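Local coordinates for leucine aminopeptidase (Parabacteroides distasonis, PDB 3TC8), which probably acts as a zinc-dependent exopeptidase of family M28 that removes amino-terminal residues from peptides, with glutaminyl cyclase activity as another possibility, at residues Gly38-Asn43 with Lys48-Tyr53; Ile71-Ala74 with Thr78-Glu81; Asp152-Asp157 with Gln180-Asn185; Thr171-Cys176 with His251-Ser256. All coordinates share one frame; numbering follows the deposited sequence.

Contact 1: residues Gly38-Asn43 with Lys48-Tyr53; sequences GPRVPN and KACGDY
The loop G38-N43, turned at R40 by an inverse gamma turn, folds back over the first turns of helix 45-60, with the CA atoms of R40 and C50 7.0 Å apart. The loop joins helix 24-36 to helix 45-60 and packs back on the second helix. At its buried end the aliphatic stem of R40 lies against C50. R40 CG meets C50 CB at 3.5 Å, and R40 CD approaches C50 SG at 3.8 Å. C50 SG stands anti to its own backbone N (chi1 -173°) and comes to the guanidinium obliquely. Bends at chi2 (73°) and chi3 (64°) curl the rest of the R40 chain back to its own loop. There NH1 also bonds to D123 O, about 8 Å from the side chain of the zinc ligand D127.

The outer end is wetter. N43 uses its amide to join the edge of the hairpin, to E81 N and K79 O. K48 and E81 were each modelled in two conformers; in one pairing of these K48 NZ forms a salt bridge with E81 OE1 and also gives a 2.9 Å bond to a water that accepts from N43 N. The rotation of the buried guanidinium is fixed by a second bond from R40 NH1, to G38 O: it is 3.0 Å long and nearly straight, lying in the guanidinium plane but rising above the carbonyl plane of G38.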
loop_
_atom_site.group_PDB
_atom_site.type_symbol
_atom_site.label_atom_id
_atom_site.label_comp_id
_atom_site.label_asym_id
_atom_site.label_seq_id
_atom_site.Cartn_x
_atom_site.Cartn_y
_atom_site.Cartn_z
ATOM N N GLY A 38 17.325 -3.608 3.544
ATOM C CA GLY A 38 17.594 -4.201 2.262
ATOM C C GLY A 38 16.259 -4.528 1.576
ATOM O O GLY A 38 15.218 -4.444 2.210
ATOM N N PRO A 39 16.298 -4.926 0.322
ATOM C CA PRO A 39 15.016 -5.219 -0.376
ATOM C C PRO A 39 14.217 -6.311 0.358
ATOM O O PRO A 39 14.760 -7.362 0.705
ATOM C CB PRO A 39 15.504 -5.668 -1.759
ATOM C CG PRO A 39 16.741 -4.834 -1.987
ATOM C CD PRO A 39 17.429 -4.867 -0.624
ATOM N N ARG A 40 12.932 -6.053 0.571
ATOM C CA ARG A 40 12.070 -6.993 1.283
ATOM C C ARG A 40 11.523 -8.050 0.308
ATOM O O ARG A 40 10.332 -8.137 0.018
ATOM C CB ARG A 40 10.940 -6.244 1.983
ATOM C CG ARG A 40 11.327 -5.572 3.313
ATOM C CD ARG A 40 12.180 -4.323 3.217
ATOM N NE ARG A 40 11.430 -3.265 2.530
ATOM C CZ ARG A 40 11.933 -2.449 1.601
ATOM N NH1 ARG A 40 13.205 -2.484 1.225
ATOM N NH2 ARG A 40 11.133 -1.570 1.015
ATOM N N VAL A 41 12.432 -8.853 -0.227
ATOM C CA VAL A 41 12.065 -9.923 -1.146
ATOM C C VAL A 41 11.619 -11.130 -0.356
ATOM O O VAL A 41 12.375 -11.602 0.484
ATOM C CB VAL A 41 13.222 -10.239 -2.121
ATOM C CG1 VAL A 41 12.875 -11.451 -2.982
ATOM C CG2 VAL A 41 13.629 -9.033 -2.956
ATOM N N PRO A 42 10.455 -11.699 -0.618
ATOM C CA PRO A 42 10.052 -12.889 0.085
ATOM C C PRO A 42 11.141 -13.962 0.040
ATOM O O PRO A 42 11.756 -14.170 -0.989
ATOM C CB PRO A 42 8.755 -13.299 -0.602
ATOM C CG PRO A 42 8.207 -12.012 -1.120
ATOM C CD PRO A 42 9.407 -11.177 -1.514
ATOM N N ASN A 43 11.318 -14.617 1.184
ATOM C CA ASN A 43 12.300 -15.683 1.451
ATOM C C ASN A 43 13.641 -15.154 1.885
ATOM O O ASN A 43 14.478 -15.931 2.298
ATOM C CB ASN A 43 12.455 -16.682 0.305
ATOM C CG ASN A 43 11.184 -17.421 -0.002
ATOM O OD1 ASN A 43 10.255 -17.408 0.769
ATOM N ND2 ASN A 43 11.157 -18.089 -1.142
ATOM N N LYS A 48 12.250 -11.138 6.375
ATOM C CA LYS A 48 11.864 -11.623 7.672
ATOM C C LYS A 48 12.101 -10.562 8.763
ATOM O O LYS A 48 11.270 -10.365 9.659
ATOM C CB LYS A 48 12.543 -12.959 7.914
ATOM C CG LYS A 48 11.988 -14.007 6.935
ATOM C CD LYS A 48 12.689 -15.351 7.010
ATOM C CE LYS A 48 12.349 -16.221 5.789
ATOM N NZ LYS A 48 10.896 -16.469 5.633
ATOM N N ALA A 49 13.231 -9.862 8.679
ATOM C CA ALA A 49 13.561 -8.839 9.666
ATOM C C ALA A 49 12.594 -7.660 9.573
ATOM O O ALA A 49 12.092 -7.159 10.613
ATOM C CB ALA A 49 15.002 -8.372 9.490
ATOM N N CYS A 50 12.280 -7.207 8.382
ATOM C CA CYS A 50 11.365 -6.096 8.231
ATOM C C CYS A 50 9.953 -6.449 8.656
ATOM O O CYS A 50 9.300 -5.670 9.331
ATOM C CB CYS A 50 11.399 -5.598 6.795
ATOM S SG CYS A 50 10.441 -4.074 6.554
ATOM N N GLY A 51 9.501 -7.645 8.351
ATOM C CA GLY A 51 8.191 -8.053 8.791
ATOM C C GLY A 51 8.063 -8.064 10.287
ATOM O O GLY A 51 7.070 -7.647 10.864
ATOM N N ASP A 52 9.103 -8.573 10.948
ATOM C CA ASP A 52 9.118 -8.542 12.405
ATOM C C ASP A 52 9.038 -7.121 12.969
ATOM O O ASP A 52 8.318 -6.854 13.932
ATOM C CB ASP A 52 10.373 -9.233 12.966
ATOM C CG ASP A 52 10.409 -10.737 12.796
ATOM O OD1 ASP A 52 9.466 -11.338 12.281
ATOM O OD2 ASP A 52 11.430 -11.308 13.246
ATOM N N TYR A 53 9.765 -6.204 12.345
ATOM C CA TYR A 53 9.735 -4.794 12.703
ATOM C C TYR A 53 8.348 -4.175 12.505
ATOM O O TYR A 53 7.837 -3.497 13.397
ATOM C CB TYR A 53 10.794 -4.066 11.870
ATOM C CG TYR A 53 10.713 -2.559 11.999
ATOM C CD1 TYR A 53 11.159 -1.891 13.114
ATOM C CD2 TYR A 53 10.119 -1.822 11.012
ATOM C CE1 TYR A 53 11.033 -0.525 13.252
ATOM C CE2 TYR A 53 9.956 -0.411 11.125
ATOM C CZ TYR A 53 10.384 0.203 12.301
ATOM O OH TYR A 53 10.259 1.557 12.466
HETATM O O HOH W 1 9.863 -14.594 3.687
#

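Contact 2: residues Ile71-Ala74 with Thr78-Glu81; sequences ILTA and TKLE
The flat groups that meet are the peptide groups of L72, L80, A74 and T78, belonging to the antiparallel strands 64-73 and 79-89 of a beta hairpin; I71, T73, K79 and E81 lie on one face of the two strands, L72 and L80 on the other. Edge to edge, three nearly straight bonds join the strands: L72 N to L80 O (2.9 Å), L80 N to L72 O (2.8 Å) and, just past the strand, A74 N to T78 O (2.9 Å). L72 and L80 are thus a hydrogen-bonded pair, flanked by the non-hydrogen-bonded pairs I71-E81 and T73-K79.

The face of I71, T73, K79 and E81 is well exposed. K79 bends at chi2 (-63°) and then runs straight, alongside T73 and pointing the same way, which brings NZ to T73 OG1, to which it donates at 2.8 Å. I71, modelled in two conformers, crosses K79 at about a right angle, its CG2 lying 3.7 Å from K79 CB. On the leucine face L72 and L80 meet loosely through their CB atoms, and A74, in the turn, is met by L80 CD1 at its CB (4.1 Å). L177 of helix 177-184 touches both leucines, Y161 rests against A74 and L80, and F181 packs on L72.

The two faces therefore differ in chemistry: backbone bonds set the register, the lysine-threonine bond lies on an exposed face, where water can probably compete with it, and the leucine-alanine side fastens the hairpin end to the body of the domain.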
loop_
_atom_site.group_PDB
_atom_site.type_symbol
_atom_site.label_atom_id
_atom_site.label_comp_id
_atom_site.label_asym_id
_atom_site.label_seq_id
_atom_site.Cartn_x
_atom_site.Cartn_y
_atom_site.Cartn_z
ATOM N N ILE A 71 2.371 -20.255 2.453
ATOM C CA ILE A 71 3.255 -20.504 1.324
ATOM C C ILE A 71 2.492 -20.235 0.034
ATOM O O ILE A 71 1.492 -20.926 -0.253
ATOM C CB ILE A 71 3.819 -21.936 1.359
ATOM C CG1 ILE A 71 4.355 -22.261 2.751
ATOM C CG2 ILE A 71 4.915 -22.097 0.304
ATOM C CD1 ILE A 71 5.554 -21.383 3.080
ATOM N N LEU A 72 2.947 -19.239 -0.709
ATOM C CA LEU A 72 2.300 -18.812 -1.930
ATOM C C LEU A 72 3.184 -19.209 -3.080
ATOM O O LEU A 72 4.357 -19.473 -2.880
ATOM C CB LEU A 72 2.064 -17.319 -1.892
ATOM C CG LEU A 72 1.258 -16.845 -0.680
ATOM C CD1 LEU A 72 1.035 -15.350 -0.735
ATOM C CD2 LEU A 72 -0.101 -17.618 -0.504
ATOM N N THR A 73 2.635 -19.336 -4.266
ATOM C CA THR A 73 3.400 -19.815 -5.423
ATOM C C THR A 73 3.541 -18.718 -6.465
ATOM O O THR A 73 2.545 -18.212 -6.966
ATOM C CB THR A 73 2.782 -21.069 -6.012
ATOM O OG1 THR A 73 2.679 -22.048 -4.976
ATOM C CG2 THR A 73 3.594 -21.582 -7.210
ATOM N N ALA A 74 4.774 -18.322 -6.746
ATOM C CA ALA A 74 5.054 -17.323 -7.754
ATOM C C ALA A 74 4.902 -17.882 -9.155
ATOM O O ALA A 74 4.801 -19.116 -9.359
ATOM C CB ALA A 74 6.475 -16.767 -7.581
ATOM N N THR A 78 8.333 -20.633 -7.696
ATOM C CA THR A 78 9.007 -20.419 -6.399
ATOM C C THR A 78 7.929 -20.416 -5.300
ATOM O O THR A 78 6.910 -19.723 -5.415
ATOM C CB THR A 78 9.770 -19.061 -6.366
ATOM O OG1 THR A 78 10.664 -19.018 -7.474
ATOM C CG2 THR A 78 10.595 -18.882 -5.067
ATOM N N LYS A 79 8.197 -21.138 -4.229
ATOM C CA LYS A 79 7.363 -21.135 -3.073
ATOM C C LYS A 79 7.820 -19.957 -2.206
ATOM O O LYS A 79 8.979 -19.903 -1.744
ATOM C CB LYS A 79 7.507 -22.468 -2.360
ATOM C CG LYS A 79 6.993 -23.667 -3.207
ATOM C CD LYS A 79 5.533 -23.590 -3.507
ATOM C CE LYS A 79 5.107 -24.700 -4.453
ATOM N NZ LYS A 79 3.645 -24.637 -4.718
ATOM N N LEU A 80 6.918 -19.034 -1.961
ATOM C CA LEU A 80 7.179 -17.822 -1.185
ATOM C C LEU A 80 6.647 -17.976 0.212
ATOM O O LEU A 80 5.461 -18.281 0.414
ATOM C CB LEU A 80 6.507 -16.622 -1.846
ATOM C CG LEU A 80 6.854 -16.365 -3.303
ATOM C CD1 LEU A 80 6.098 -15.123 -3.817
ATOM C CD2 LEU A 80 8.370 -16.260 -3.527
ATOM N N GLU A 81 7.523 -17.742 1.189
ATOM C CA GLU A 81 7.171 -17.742 2.608
ATOM C C GLU A 81 6.558 -16.387 2.934
ATOM O O GLU A 81 7.257 -15.448 3.353
ATOM C CB GLU A 81 8.452 -17.989 3.416
ATOM C CG GLU A 81 9.084 -19.312 3.031
ATOM C CD GLU A 81 10.373 -19.637 3.754
ATOM O OE1 GLU A 81 11.212 -18.688 3.933
ATOM O OE2 GLU A 81 10.548 -20.884 4.063
#

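Contact 3: residues Asp152-Asp157 with Gln180-Asn185; sequences DIIFFD and QFWAKN
F181 O, one residue before the W182 that meets F156 and I154, is gripped twice by N185: the backbone N bonds at 2.9 Å and ND2 at 3.1 Å, tilted from the carbonyl plane. This double hold closes the end of helix 177-184, where N185 leaves helical geometry, and its ND2 also lies over the rim of the F181 ring.

The contact with strand 150-156 is carried by W182. Its chi1 of 174° sets CG anti to the backbone N and swings the indole toward the sheet. One face of the indole receives both I154 and F156. F156 presents its edge there in an offset edge-to-face (T-shaped) pair: the ring centroids are 5.3 Å apart, the planes 65° apart, and F156 CZ comes within 3.6 Å of W182 CE3. Further along the indole, I154 CD1 reaches W182 CZ2 at 3.7 Å. Within the strand, I154 CG2 lies over the centre of the F156 ring, 3.4 Å above its plane, backing the phenyl from one face while its edge meets the indole. The buried W182 NE1 is satisfied by H187 ND1; the two ring planes lie about 15° apart.

F155, between the two touching strand residues, packs instead on helix 125-144. A central strand flanked by a helix on each of its two faces is the layered alpha/beta/alpha arrangement of the phosphorylase/hydrolase-like fold to which M28 zinc exopeptidases belong.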
loop_
_atom_site.group_PDB
_atom_site.type_symbol
_atom_site.label_atom_id
_atom_site.label_comp_id
_atom_site.label_asym_id
_atom_site.label_seq_id
_atom_site.Cartn_x
_atom_site.Cartn_y
_atom_site.Cartn_z
ATOM N N ASP A 152 -8.679 -1.409 10.455
ATOM C CA ASP A 152 -7.721 -2.490 10.217
ATOM C C ASP A 152 -6.657 -1.962 9.266
ATOM O O ASP A 152 -6.986 -1.455 8.212
ATOM C CB ASP A 152 -8.417 -3.712 9.633
ATOM C CG ASP A 152 -9.538 -4.166 10.530
ATOM O OD1 ASP A 152 -9.221 -4.592 11.662
ATOM O OD2 ASP A 152 -10.725 -4.028 10.114
ATOM N N ILE A 153 -5.415 -2.075 9.698
ATOM C CA ILE A 153 -4.242 -1.747 8.886
ATOM C C ILE A 153 -3.730 -3.087 8.366
ATOM O O ILE A 153 -3.384 -3.941 9.202
ATOM C CB ILE A 153 -3.165 -1.061 9.715
ATOM C CG1 ILE A 153 -3.646 0.175 10.486
ATOM C CG2 ILE A 153 -1.930 -0.829 8.898
ATOM C CD1 ILE A 153 -3.986 1.327 9.621
ATOM N N ILE A 154 -3.618 -3.245 7.079
ATOM C CA ILE A 154 -3.063 -4.488 6.516
ATOM C C ILE A 154 -1.900 -4.185 5.580
ATOM O O ILE A 154 -2.018 -3.417 4.656
ATOM C CB ILE A 154 -4.082 -5.407 5.815
ATOM C CG1 ILE A 154 -5.244 -5.696 6.771
ATOM C CG2 ILE A 154 -3.356 -6.674 5.343
ATOM C CD1 ILE A 154 -6.274 -6.727 6.248
ATOM N N PHE A 155 -0.770 -4.848 5.912
ATOM C CA PHE A 155 0.377 -4.883 5.035
ATOM C C PHE A 155 0.361 -6.248 4.314
ATOM O O PHE A 155 0.607 -7.278 4.923
ATOM C CB PHE A 155 1.667 -4.667 5.801
ATOM C CG PHE A 155 1.680 -3.421 6.679
ATOM C CD1 PHE A 155 1.077 -2.243 6.285
ATOM C CD2 PHE A 155 2.329 -3.474 7.895
ATOM C CE1 PHE A 155 1.131 -1.136 7.131
ATOM C CE2 PHE A 155 2.406 -2.336 8.729
ATOM C CZ PHE A 155 1.782 -1.178 8.302
ATOM N N PHE A 156 0.046 -6.191 3.027
ATOM C CA PHE A 156 -0.036 -7.396 2.193
ATOM C C PHE A 156 1.330 -7.714 1.585
ATOM O O PHE A 156 2.050 -6.851 1.138
ATOM C CB PHE A 156 -1.073 -7.203 1.088
ATOM C CG PHE A 156 -2.486 -7.228 1.580
ATOM C CD1 PHE A 156 -3.051 -8.379 2.051
ATOM C CD2 PHE A 156 -3.295 -6.092 1.511
ATOM C CE1 PHE A 156 -4.347 -8.419 2.469
ATOM C CE2 PHE A 156 -4.616 -6.158 1.946
ATOM C CZ PHE A 156 -5.148 -7.322 2.385
ATOM N N ASP A 157 1.625 -9.000 1.585
ATOM C CA ASP A 157 2.878 -9.505 1.056
ATOM C C ASP A 157 2.748 -9.985 -0.358
ATOM O O ASP A 157 1.650 -10.138 -0.914
ATOM C CB ASP A 157 3.369 -10.678 1.943
ATOM C CG ASP A 157 4.843 -10.967 1.874
ATOM O OD1 ASP A 157 5.606 -10.251 1.181
ATOM O OD2 ASP A 157 5.251 -11.881 2.626
ATOM N N GLN A 180 -4.636 -11.964 -2.569
ATOM C CA GLN A 180 -5.466 -13.049 -3.047
ATOM C C GLN A 180 -5.701 -14.084 -1.953
ATOM O O GLN A 180 -6.798 -14.628 -1.812
ATOM C CB GLN A 180 -4.876 -13.686 -4.308
ATOM C CG GLN A 180 -4.964 -12.767 -5.563
ATOM C CD GLN A 180 -4.376 -13.448 -6.758
ATOM O OE1 GLN A 180 -4.913 -14.482 -7.195
ATOM N NE2 GLN A 180 -3.264 -12.972 -7.260
ATOM N N PHE A 181 -4.636 -14.467 -1.227
ATOM C CA PHE A 181 -4.748 -15.444 -0.181
ATOM C C PHE A 181 -5.673 -14.940 0.924
ATOM O O PHE A 181 -6.573 -15.652 1.355
ATOM C CB PHE A 181 -3.386 -15.777 0.392
ATOM C CG PHE A 181 -3.486 -16.816 1.493
ATOM C CD1 PHE A 181 -3.527 -18.146 1.167
ATOM C CD2 PHE A 181 -3.605 -16.439 2.819
ATOM C CE1 PHE A 181 -3.703 -19.100 2.150
ATOM C CE2 PHE A 181 -3.763 -17.427 3.822
ATOM C CZ PHE A 181 -3.837 -18.731 3.465
ATOM N N TRP A 182 -5.447 -13.712 1.394
ATOM C CA TRP A 182 -6.216 -13.151 2.483
ATOM C C TRP A 182 -7.698 -13.017 2.122
ATOM O O TRP A 182 -8.572 -13.268 2.936
ATOM C CB TRP A 182 -5.630 -11.784 2.844
ATOM C CG TRP A 182 -6.448 -11.043 3.871
ATOM C CD1 TRP A 182 -6.393 -11.150 5.236
ATOM C CD2 TRP A 182 -7.492 -10.100 3.574
ATOM N NE1 TRP A 182 -7.334 -10.322 5.783
ATOM C CE2 TRP A 182 -8.030 -9.664 4.796
ATOM C CE3 TRP A 182 -7.975 -9.542 2.405
ATOM C CZ2 TRP A 182 -9.036 -8.700 4.858
ATOM C CZ3 TRP A 182 -9.000 -8.594 2.463
ATOM C CH2 TRP A 182 -9.512 -8.188 3.676
ATOM N N ALA A 183 -7.963 -12.596 0.894
ATOM C CA ALA A 183 -9.343 -12.320 0.518
ATOM C C ALA A 183 -10.178 -13.605 0.571
ATOM O O ALA A 183 -11.374 -13.562 0.843
ATOM C CB ALA A 183 -9.425 -11.649 -0.827
ATOM N N LYS A 184 -9.540 -14.736 0.275
ATOM C CA LYS A 184 -10.176 -16.024 0.353
ATOM C C LYS A 184 -10.148 -16.597 1.764
ATOM O O LYS A 184 -11.022 -17.355 2.108
ATOM C CB LYS A 184 -9.445 -16.983 -0.618
ATOM C CG LYS A 184 -9.938 -18.389 -0.648
ATOM C CD LYS A 184 -9.167 -19.261 -1.661
ATOM C CE LYS A 184 -9.572 -20.711 -1.601
ATOM N NZ LYS A 184 -11.014 -20.885 -1.635
ATOM N N ASN A 185 -9.156 -16.237 2.565
ATOM C CA ASN A 185 -8.882 -16.746 3.901
ATOM C C ASN A 185 -8.658 -15.563 4.838
ATOM O O ASN A 185 -7.544 -15.333 5.267
ATOM C CB ASN A 185 -7.584 -17.584 3.894
ATOM C CG ASN A 185 -7.667 -18.772 2.984
ATOM O OD1 ASN A 185 -8.297 -19.781 3.310
ATOM N ND2 ASN A 185 -7.049 -18.680 1.817
#

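Contact 4: residues Thr171-Cys176 with His251-Ser256; sequences TPDSWC and HQYVIS
Y253 reaches out from helix 250-258 with its ring lengthwise toward the loop T171-C176, and D173 meets it at the hydroxyl end. With chi1 at -66° the tyrosine CG stands beside its own backbone N, and the ring is directed at the loop. The carboxylate stands steeply to the ring, their planes 78° apart, yet OD1 itself lies in the ring plane at the edge. Y253 OH donates to D173 OD1 at 2.7 Å, and OD1 receives it on its anti lone pair, the one away from the other oxygen. The solvent-exposed D173 thus crosses the tyrosine at a slant. The same hydroxyl accepts from a water (2.8 Å) that in turn takes the N-H of W175 (3.0 Å), so the phenol is held by one direct and one bridged link to the loop.

C176 meets the CD2-CE2 side of the ring, farther from the hydroxyl: its CB lies 3.5 Å from Y253 CD2, and SG comes to 3.9 Å from CE2. This is a Cys sulfur-aromatic contact; the sulfur is oblique, 5.0 Å from the ring centroid and 74° off the normal. The loop here is the lead into helix 177-184, with C176 at its N-cap position, and T179 and Q180 of that helix also touch the tyrosine. Between D173 and C176, W175 turns its indole away from Y253 and toward the zinc site, where it packs on the zinc ligand D160, with about 5 Å between its side chain and the zinc ion. Back on helix 250-258, Q252 folds its CG over the rim of one Y253 face, 3.5 Å above the ring plane.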
loop_
_atom_site.group_PDB
_atom_site.type_symbol
_atom_site.label_atom_id
_atom_site.label_comp_id
_atom_site.label_asym_id
_atom_site.label_seq_id
_atom_site.Cartn_x
_atom_site.Cartn_y
_atom_site.Cartn_z
ATOM N N THR A 171 1.282 -16.128 -16.892
ATOM C CA THR A 171 0.620 -16.650 -15.705
ATOM C C THR A 171 -0.484 -15.686 -15.302
ATOM O O THR A 171 -0.216 -14.515 -15.079
ATOM C CB THR A 171 1.636 -16.742 -14.534
ATOM O OG1 THR A 171 2.738 -17.567 -14.906
ATOM C CG2 THR A 171 0.993 -17.294 -13.291
ATOM N N PRO A 172 -1.731 -16.156 -15.206
ATOM C CA PRO A 172 -2.798 -15.259 -14.741
ATOM C C PRO A 172 -2.654 -14.954 -13.258
ATOM O O PRO A 172 -2.184 -15.792 -12.499
ATOM C CB PRO A 172 -4.082 -16.053 -15.015
ATOM C CG PRO A 172 -3.627 -17.462 -14.936
ATOM C CD PRO A 172 -2.234 -17.501 -15.498
ATOM N N ASP A 173 -3.027 -13.755 -12.857
ATOM C CA ASP A 173 -3.135 -13.405 -11.438
ATOM C C ASP A 173 -1.805 -13.634 -10.704
ATOM O O ASP A 173 -1.803 -14.134 -9.582
ATOM C CB ASP A 173 -4.296 -14.128 -10.775
ATOM C CG ASP A 173 -5.607 -13.791 -11.418
ATOM O OD1 ASP A 173 -6.013 -12.624 -11.341
ATOM O OD2 ASP A 173 -6.218 -14.694 -12.009
ATOM N N SER A 174 -0.706 -13.210 -11.317
ATOM C CA SER A 174 0.601 -13.411 -10.733
ATOM C C SER A 174 1.009 -12.308 -9.753
ATOM O O SER A 174 1.999 -12.516 -9.039
ATOM C CB SER A 174 1.660 -13.586 -11.812
ATOM O OG SER A 174 2.059 -12.371 -12.436
ATOM N N TRP A 175 0.275 -11.206 -9.749
ATOM C CA TRP A 175 0.504 -10.099 -8.837
ATOM C C TRP A 175 -0.398 -10.223 -7.629
ATOM O O TRP A 175 -1.379 -10.953 -7.645
ATOM C CB TRP A 175 0.251 -8.767 -9.574
ATOM C CG TRP A 175 0.997 -8.629 -10.846
ATOM C CD1 TRP A 175 0.620 -9.058 -12.083
ATOM C CD2 TRP A 175 2.333 -8.163 -10.992
ATOM N NE1 TRP A 175 1.599 -8.841 -13.010
ATOM C CE2 TRP A 175 2.675 -8.277 -12.373
ATOM C CE3 TRP A 175 3.280 -7.619 -10.116
ATOM C CZ2 TRP A 175 3.892 -7.886 -12.858
ATOM C CZ3 TRP A 175 4.499 -7.230 -10.613
ATOM C CH2 TRP A 175 4.798 -7.365 -11.971
ATOM N N CYS A 176 -0.089 -9.494 -6.557
ATOM C CA CYS A 176 -1.021 -9.363 -5.423
ATOM C C CYS A 176 -1.328 -10.719 -4.819
ATOM O O CYS A 176 -2.465 -11.004 -4.448
ATOM C CB CYS A 176 -2.322 -8.660 -5.864
ATOM S SG CYS A 176 -2.095 -7.114 -6.723
ATOM N N HIS A 251 -6.233 -3.635 -4.408
ATOM C CA HIS A 251 -7.651 -3.310 -4.172
ATOM C C HIS A 251 -8.612 -4.108 -5.046
ATOM O O HIS A 251 -9.716 -4.436 -4.590
ATOM C CB HIS A 251 -7.889 -1.801 -4.336
ATOM C CG HIS A 251 -7.720 -1.269 -5.714
ATOM N ND1 HIS A 251 -6.605 -1.555 -6.474
ATOM C CD2 HIS A 251 -8.528 -0.469 -6.455
ATOM C CE1 HIS A 251 -6.742 -0.954 -7.642
ATOM N NE2 HIS A 251 -7.895 -0.280 -7.651
ATOM N N GLN A 252 -8.182 -4.507 -6.247
ATOM C CA GLN A 252 -9.106 -5.286 -7.097
ATOM C C GLN A 252 -9.465 -6.628 -6.469
ATOM O O GLN A 252 -10.559 -7.124 -6.649
ATOM C CB GLN A 252 -8.592 -5.474 -8.498
ATOM C CG GLN A 252 -7.570 -6.491 -8.664
ATOM C CD GLN A 252 -7.010 -6.450 -10.080
ATOM O OE1 GLN A 252 -6.582 -5.392 -10.526
ATOM N NE2 GLN A 252 -6.924 -7.616 -10.738
ATOM N N TYR A 253 -8.508 -7.211 -5.733
ATOM C CA TYR A 253 -8.704 -8.496 -5.123
ATOM C C TYR A 253 -9.480 -8.404 -3.815
ATOM O O TYR A 253 -10.170 -9.341 -3.447
ATOM C CB TYR A 253 -7.361 -9.225 -5.008
ATOM C CG TYR A 253 -6.753 -9.595 -6.303
ATOM C CD1 TYR A 253 -7.240 -10.669 -7.040
ATOM C CD2 TYR A 253 -5.721 -8.856 -6.833
ATOM C CE1 TYR A 253 -6.659 -11.031 -8.266
ATOM C CE2 TYR A 253 -5.150 -9.178 -8.074
ATOM C CZ TYR A 253 -5.608 -10.255 -8.778
ATOM O OH TYR A 253 -5.022 -10.582 -9.964
ATOM N N VAL A 254 -9.370 -7.260 -3.134
ATOM C CA VAL A 254 -10.224 -7.001 -1.977
ATOM C C VAL A 254 -11.678 -6.850 -2.460
ATOM O O VAL A 254 -12.583 -7.436 -1.851
ATOM C CB VAL A 254 -9.754 -5.778 -1.203
ATOM C CG1 VAL A 254 -10.748 -5.413 -0.116
ATOM C CG2 VAL A 254 -8.326 -5.996 -0.650
ATOM N N ILE A 255 -11.897 -6.130 -3.559
ATOM C CA ILE A 255 -13.222 -5.930 -4.131
ATOM C C ILE A 255 -13.816 -7.280 -4.542
ATOM O O ILE A 255 -14.925 -7.637 -4.150
ATOM C CB ILE A 255 -13.134 -4.953 -5.324
ATOM C CG1 ILE A 255 -12.801 -3.536 -4.842
ATOM C CG2 ILE A 255 -14.474 -4.961 -6.131
ATOM C CD1 ILE A 255 -12.270 -2.598 -5.990
ATOM N N SER A 256 -13.059 -8.055 -5.299
ATOM C CA SER A 256 -13.610 -9.296 -5.837
ATOM C C SER A 256 -13.773 -10.368 -4.768
ATOM O O SER A 256 -14.734 -11.154 -4.806
ATOM C CB SER A 256 -12.770 -9.810 -6.992
ATOM O OG SER A 256 -11.465 -10.202 -6.611
HETATM O O HOH W 2 -2.375 -10.251 -10.887
#

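Overall arrangement
Contact 3 is the buried core of the four, purely apolar and aromatic across its segments. Contacts 1, 2 and 4 are partly buried and add polar links to their apolar packing: contact 1 a water bridge, contacts 2 and 4 direct bonds, mostly between backbones in contact 2 and from a tyrosine to a carboxylate in contact 4. Contacts 2 and 3 reach the same sheet through the neighbouring strands 79-89 and 150-156. Contact 1 is tied to contact 2 by polar side chains, but touches contact 3 just by packing of P42 on D157. Contact 4 adjoins contact 3 through helix 177-184, Q180 NE2 bonding to D173 O. Contacts 1 and 4 do not touch; their nearest atoms are about 10 Å apart.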